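Local coordinates for protein EST1E (Clostridium proteoclasticum, PDB 2WTM) that hydrolyses ester bonds as a promiscuous feruloyl esterase of the alpha/beta-hydrolase fold, probably through a catalytic triad, at residues Glu75-Leu79 / Phe80-Thr84; Gly225-His228 / Cys229-His233. All blocks are in the same frame, centred on the assembly; numbering follows the deposited sequence.

The two contacts are local, each folding a single run of chain on itself, and they come in series. Contact 1 (75-84) starts helix 79-93, which follows strand 58-62; contact 2 (225-233) is the loop between strand 218-223, at the edge of the central eight-stranded sheet, and the last helix, 234-249. Their centres lie about 27 Å apart on opposite sides of the chain's centre, with about 11 Å between nearest atoms. What relates them is the probable nucleophile elbow round Ser108: the side chains of Trp82 in contact 1 and His228 in contact 2 both touch residues of it. Contact 1 also reaches the second subunit.

Contact 1: Glu75-Leu79 / Phe80-Thr84; sequences EDHTL and FKWLT
Lys81 NZ donates to the backbone oxygen of Asp76 at 2.8 Å, tying the end of the 3-10 segment to the first turn of helix 79-93. The helix start in this alpha/beta-hydrolase fold is an N-cap: Thr78 OG1 takes the N-H of Lys81 at 3.1 Å, along an almost straight bond of 172°. With chi1 at 72°, Thr78 OG1 sits between its own backbone N and carbonyl carbon, the rotamer that turns the hydroxyl toward the first turn. The helical bonds then begin, Trp82 N to Thr78 O (3.0 Å) and Leu83 N to Leu79 O (2.9 Å).

The lysine chain is extended beyond CG. Its CG passes Thr78 OG1, and CD and CE run alongside Asp76 O before NZ closes on it. NZ has a second partner, forming a salt bridge with Asp9 of the second subunit, while the carboxylate of Asp76 pairs with Lys169. At the subunit boundary the Phe80 ring stacks on Phe80 of the second subunit.

On another flank of the turn, His77 and Trp82 meet obliquely, with ring centroids 4.9 Å apart and planes 32° from each other. Both also meet His67 edge-to-face, and Trp82 reaches helix 109-120 at Gln109 and Ser113, touching residues of the probable nucleophile elbow. The indole N-H goes to Tyr65 O. The closest approach of the two rings is from His77 CD2 to Trp82 NE1, 3.4 Å.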
loop_
_atom_site.group_PDB
_atom_site.type_symbol
_atom_site.label_atom_id
_atom_site.label_comp_id
_atom_site.label_asym_id
_atom_site.label_seq_id
_atom_site.Cartn_x
_atom_site.Cartn_y
_atom_site.Cartn_z
ATOM N N GLU A 75 -6.724 1.193 -15.262
ATOM C CA GLU A 75 -5.388 1.770 -15.365
ATOM C C GLU A 75 -4.880 2.329 -14.050
ATOM O O GLU A 75 -3.664 2.498 -13.918
ATOM C CB GLU A 75 -5.342 2.868 -16.446
ATOM C CG GLU A 75 -6.126 4.098 -16.144
ATOM C CD GLU A 75 -6.445 4.926 -17.397
ATOM O OE1 GLU A 75 -7.253 4.480 -18.238
ATOM O OE2 GLU A 75 -5.884 6.024 -17.513
ATOM N N ASP A 76 -5.784 2.685 -13.165
ATOM C CA ASP A 76 -5.381 3.352 -11.912
ATOM C C ASP A 76 -5.298 2.337 -10.775
ATOM O O ASP A 76 -5.142 2.731 -9.615
ATOM C CB ASP A 76 -6.434 4.385 -11.566
ATOM C CG ASP A 76 -6.384 5.570 -12.491
ATOM O OD1 ASP A 76 -5.294 6.016 -12.797
ATOM O OD2 ASP A 76 -7.448 6.058 -12.919
ATOM N N HIS A 77 -5.506 1.058 -11.040
ATOM C CA HIS A 77 -5.415 0.051 -9.922
ATOM C C HIS A 77 -3.989 -0.230 -9.595
ATOM O O HIS A 77 -3.112 -0.128 -10.433
ATOM C CB HIS A 77 -6.169 -1.219 -10.254
ATOM C CG HIS A 77 -5.380 -2.360 -10.819
ATOM N ND1 HIS A 77 -5.194 -2.547 -12.172
ATOM C CD2 HIS A 77 -4.827 -3.441 -10.212
ATOM C CE1 HIS A 77 -4.549 -3.704 -12.369
ATOM N NE2 HIS A 77 -4.299 -4.261 -11.189
ATOM N N THR A 78 -3.720 -0.577 -8.305
ATOM C CA THR A 78 -2.413 -0.983 -7.855
ATOM C C THR A 78 -2.714 -2.035 -6.768
ATOM O O THR A 78 -3.819 -2.178 -6.210
ATOM C CB THR A 78 -1.585 0.129 -7.185
ATOM O OG1 THR A 78 -2.118 0.427 -5.888
ATOM C CG2 THR A 78 -1.491 1.413 -8.042
ATOM N N LEU A 79 -1.690 -2.721 -6.357
ATOM C CA LEU A 79 -1.806 -3.701 -5.257
ATOM C C LEU A 79 -2.119 -3.026 -3.922
ATOM O O LEU A 79 -2.715 -3.654 -3.038
ATOM C CB LEU A 79 -0.527 -4.556 -5.117
ATOM C CG LEU A 79 -0.424 -5.596 -6.237
ATOM C CD1 LEU A 79 0.998 -6.189 -6.285
ATOM C CD2 LEU A 79 -1.426 -6.646 -6.121
ATOM N N PHE A 80 -1.658 -1.784 -3.706
ATOM C CA PHE A 80 -2.032 -1.070 -2.435
ATOM C C PHE A 80 -3.570 -0.849 -2.463
ATOM O O PHE A 80 -4.232 -1.025 -1.454
ATOM C CB PHE A 80 -1.352 0.251 -2.310
ATOM C CG PHE A 80 0.063 0.197 -1.827
ATOM C CD1 PHE A 80 0.737 -0.952 -1.555
ATOM C CD2 PHE A 80 0.749 1.414 -1.721
ATOM C CE1 PHE A 80 2.093 -0.912 -1.147
ATOM C CE2 PHE A 80 2.058 1.452 -1.312
ATOM C CZ PHE A 80 2.724 0.291 -1.047
ATOM N N LYS A 81 -4.107 -0.407 -3.612
ATOM C CA LYS A 81 -5.578 -0.261 -3.670
ATOM C C LYS A 81 -6.305 -1.565 -3.419
ATOM O O LYS A 81 -7.288 -1.586 -2.646
ATOM C CB LYS A 81 -5.998 0.365 -4.989
ATOM C CG LYS A 81 -5.417 1.770 -5.148
ATOM C CD LYS A 81 -5.946 2.524 -6.383
ATOM C CE LYS A 81 -5.184 3.861 -6.661
ATOM N NZ LYS A 81 -5.884 4.669 -7.729
ATOM N N TRP A 82 -5.877 -2.638 -4.088
ATOM C CA TRP A 82 -6.456 -3.926 -3.847
ATOM C C TRP A 82 -6.357 -4.360 -2.384
ATOM O O TRP A 82 -7.318 -4.915 -1.814
ATOM C CB TRP A 82 -5.836 -5.016 -4.764
ATOM C CG TRP A 82 -6.393 -4.990 -6.153
ATOM C CD1 TRP A 82 -6.907 -3.928 -6.868
ATOM C CD2 TRP A 82 -6.526 -6.163 -7.004
ATOM N NE1 TRP A 82 -7.356 -4.399 -8.133
ATOM C CE2 TRP A 82 -7.160 -5.757 -8.199
ATOM C CE3 TRP A 82 -6.242 -7.518 -6.812
ATOM C CZ2 TRP A 82 -7.468 -6.698 -9.208
ATOM C CZ3 TRP A 82 -6.574 -8.425 -7.755
ATOM C CH2 TRP A 82 -7.165 -8.028 -8.948
ATOM N N LEU A 83 -5.229 -4.123 -1.732
ATOM C CA LEU A 83 -5.095 -4.599 -0.325
ATOM C C LEU A 83 -6.077 -3.743 0.530
ATOM O O LEU A 83 -6.788 -4.249 1.419
ATOM C CB LEU A 83 -3.664 -4.474 0.170
ATOM C CG LEU A 83 -2.843 -5.534 -0.487
ATOM C CD1 LEU A 83 -1.464 -5.263 -0.149
ATOM C CD2 LEU A 83 -3.275 -6.939 -0.060
ATOM N N THR A 84 -6.171 -2.447 0.252
ATOM C CA THR A 84 -7.193 -1.545 0.915
ATOM C C THR A 84 -8.595 -2.120 0.774
ATOM O O THR A 84 -9.360 -2.210 1.720
ATOM C CB THR A 84 -7.007 -0.093 0.473
ATOM O OG1 THR A 84 -5.679 0.346 0.891
ATOM C CG2 THR A 84 -8.047 0.790 1.064
#

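Contact 2: Gly225-His228 / Cys229-His233; sequences GDTH and CYDHH. With PO4 (phosphate ion), chain E.
Asp226 reaches across to the backbone N-H groups of His232 and His233, and its side chain organises this loop. Its CB leads to CG, which lies 3.6 Å from Tyr230 CA, and there the carboxylate divides. OD1 accepts two backbone N-H groups from opposite faces of the carboxylate plane: His232 N on the syn side at 2.9 Å, and Thr227 N from above the plane at 2.7 Å. OD2 takes His233 N at 2.8 Å, tilted well out of the plane on the face that His232 N uses, and lies at the edge of the Tyr230 ring. Three N-H groups thus hold the carboxylate and fix its rotation.

Directly after Asp226 the chain makes a type I beta turn from Thr227 to Tyr230. The turn carries His228, the probable catalytic histidine of this alpha/beta-hydrolase, after the last strand of the central sheet. CG of His228 is anti to the backbone N (chi1 -171°), which carries the ring to a phosphate ion, probably from the crystallisation liquor. NE2 donates 2.7 Å to phosphate O3, which lies at the ring edge near its plane, while ND1 is bonded to Asp200; the same phosphate is held by Ser108, the probable nucleophile.

Thr227 OG1 accepts the N-H of Asp231 at 3.0 Å, and a water bridges this hydroxyl to Cys229 N. Thr227 CG2 lies 3.7 Å from His232 CE1, and His232 ND1 donates weakly to Gly225 O.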
loop_
_atom_site.group_PDB
_atom_site.type_symbol
_atom_site.label_atom_id
_atom_site.label_comp_id
_atom_site.label_asym_id
_atom_site.label_seq_id
_atom_site.Cartn_x
_atom_site.Cartn_y
_atom_site.Cartn_z
ATOM N N GLY A 225 -0.345 -30.914 -16.358
ATOM C CA GLY A 225 -0.619 -30.541 -17.700
ATOM C C GLY A 225 -1.487 -29.341 -17.911
ATOM O O GLY A 225 -1.706 -28.909 -19.040
ATOM N N ASP A 226 -1.925 -28.730 -16.800
ATOM C CA ASP A 226 -2.980 -27.729 -16.886
ATOM C C ASP A 226 -2.468 -26.279 -16.942
ATOM O O ASP A 226 -1.304 -25.998 -16.608
ATOM C CB ASP A 226 -3.983 -27.913 -15.794
ATOM C CG ASP A 226 -5.395 -27.600 -16.253
ATOM O OD1 ASP A 226 -5.580 -27.023 -17.352
ATOM O OD2 ASP A 226 -6.290 -27.902 -15.476
ATOM N N THR A 227 -3.367 -25.420 -17.400
ATOM C CA THR A 227 -3.093 -24.062 -17.775
ATOM C C THR A 227 -3.374 -23.113 -16.576
ATOM O O THR A 227 -3.758 -23.507 -15.473
ATOM C CB THR A 227 -3.958 -23.689 -18.979
ATOM O OG1 THR A 227 -5.338 -23.679 -18.611
ATOM C CG2 THR A 227 -3.780 -24.752 -20.110
ATOM N N HIS A 228 -3.139 -21.864 -16.847
ATOM C CA HIS A 228 -3.312 -20.824 -15.812
ATOM C C HIS A 228 -4.705 -20.797 -15.205
ATOM O O HIS A 228 -4.831 -20.567 -14.003
ATOM C CB HIS A 228 -2.981 -19.472 -16.418
ATOM C CG HIS A 228 -2.908 -18.357 -15.423
ATOM N ND1 HIS A 228 -2.184 -18.436 -14.256
ATOM C CD2 HIS A 228 -3.485 -17.122 -15.435
ATOM C CE1 HIS A 228 -2.333 -17.304 -13.577
ATOM N NE2 HIS A 228 -3.122 -16.500 -14.263
ATOM N N CYS A 229 -5.730 -20.949 -16.041
ATOM C CA CYS A 229 -7.130 -20.958 -15.567
ATOM C C CYS A 229 -7.766 -22.330 -15.598
ATOM O O CYS A 229 -9.009 -22.459 -15.582
ATOM C CB CYS A 229 -8.002 -19.987 -16.350
ATOM S SG CYS A 229 -7.575 -18.251 -16.212
ATOM N N TYR A 230 -6.927 -23.359 -15.639
ATOM C CA TYR A 230 -7.390 -24.738 -15.522
ATOM C C TYR A 230 -8.360 -25.155 -16.653
ATOM O O TYR A 230 -9.491 -25.630 -16.417
ATOM C CB TYR A 230 -7.948 -25.009 -14.118
ATOM C CG TYR A 230 -7.276 -24.211 -13.031
ATOM C CD1 TYR A 230 -5.931 -24.414 -12.725
ATOM C CD2 TYR A 230 -7.951 -23.256 -12.311
ATOM C CE1 TYR A 230 -5.321 -23.721 -11.689
ATOM C CE2 TYR A 230 -7.338 -22.558 -11.281
ATOM C CZ TYR A 230 -6.028 -22.768 -11.011
ATOM O OH TYR A 230 -5.331 -22.112 -10.006
ATOM N N ASP A 231 -7.894 -24.975 -17.873
ATOM C CA ASP A 231 -8.729 -25.237 -19.064
ATOM C C ASP A 231 -9.014 -26.742 -19.113
ATOM O O ASP A 231 -10.115 -27.147 -19.517
ATOM C CB ASP A 231 -8.023 -24.828 -20.333
ATOM C CG ASP A 231 -7.811 -23.350 -20.468
ATOM O OD1 ASP A 231 -8.508 -22.551 -19.845
ATOM O OD2 ASP A 231 -6.973 -22.984 -21.309
ATOM N N HIS A 232 -8.055 -27.576 -18.701
ATOM C CA HIS A 232 -8.219 -29.036 -18.844
ATOM C C HIS A 232 -8.819 -29.765 -17.664
ATOM O O HIS A 232 -9.541 -30.779 -17.825
ATOM C CB HIS A 232 -6.882 -29.731 -19.146
ATOM C CG HIS A 232 -6.049 -29.036 -20.175
ATOM N ND1 HIS A 232 -4.674 -28.962 -20.070
ATOM C CD2 HIS A 232 -6.377 -28.395 -21.320
ATOM C CE1 HIS A 232 -4.195 -28.298 -21.104
ATOM N NE2 HIS A 232 -5.207 -27.927 -21.868
ATOM N N HIS A 233 -8.494 -29.318 -16.446
ATOM C CA HIS A 233 -8.854 -30.077 -15.255
ATOM C C HIS A 233 -9.304 -29.251 -14.078
ATOM O O HIS A 233 -8.859 -29.494 -12.938
ATOM C CB HIS A 233 -7.690 -30.937 -14.859
ATOM C CG HIS A 233 -7.532 -32.099 -15.761
ATOM N ND1 HIS A 233 -8.489 -33.099 -15.834
ATOM C CD2 HIS A 233 -6.579 -32.398 -16.666
ATOM C CE1 HIS A 233 -8.097 -33.987 -16.738
ATOM N NE2 HIS A 233 -6.947 -33.578 -17.260
HETATM P P PO4 E . -4.273 -12.809 -13.799
HETATM O O1 PO4 E . -5.659 -13.442 -13.870
HETATM O O2 PO4 E . -4.318 -11.872 -14.984
HETATM O O3 PO4 E . -3.208 -13.836 -14.156
HETATM O O4 PO4 E . -3.910 -12.157 -12.434
HETATM O O HOH W 1 -5.504 -20.710 -19.152
#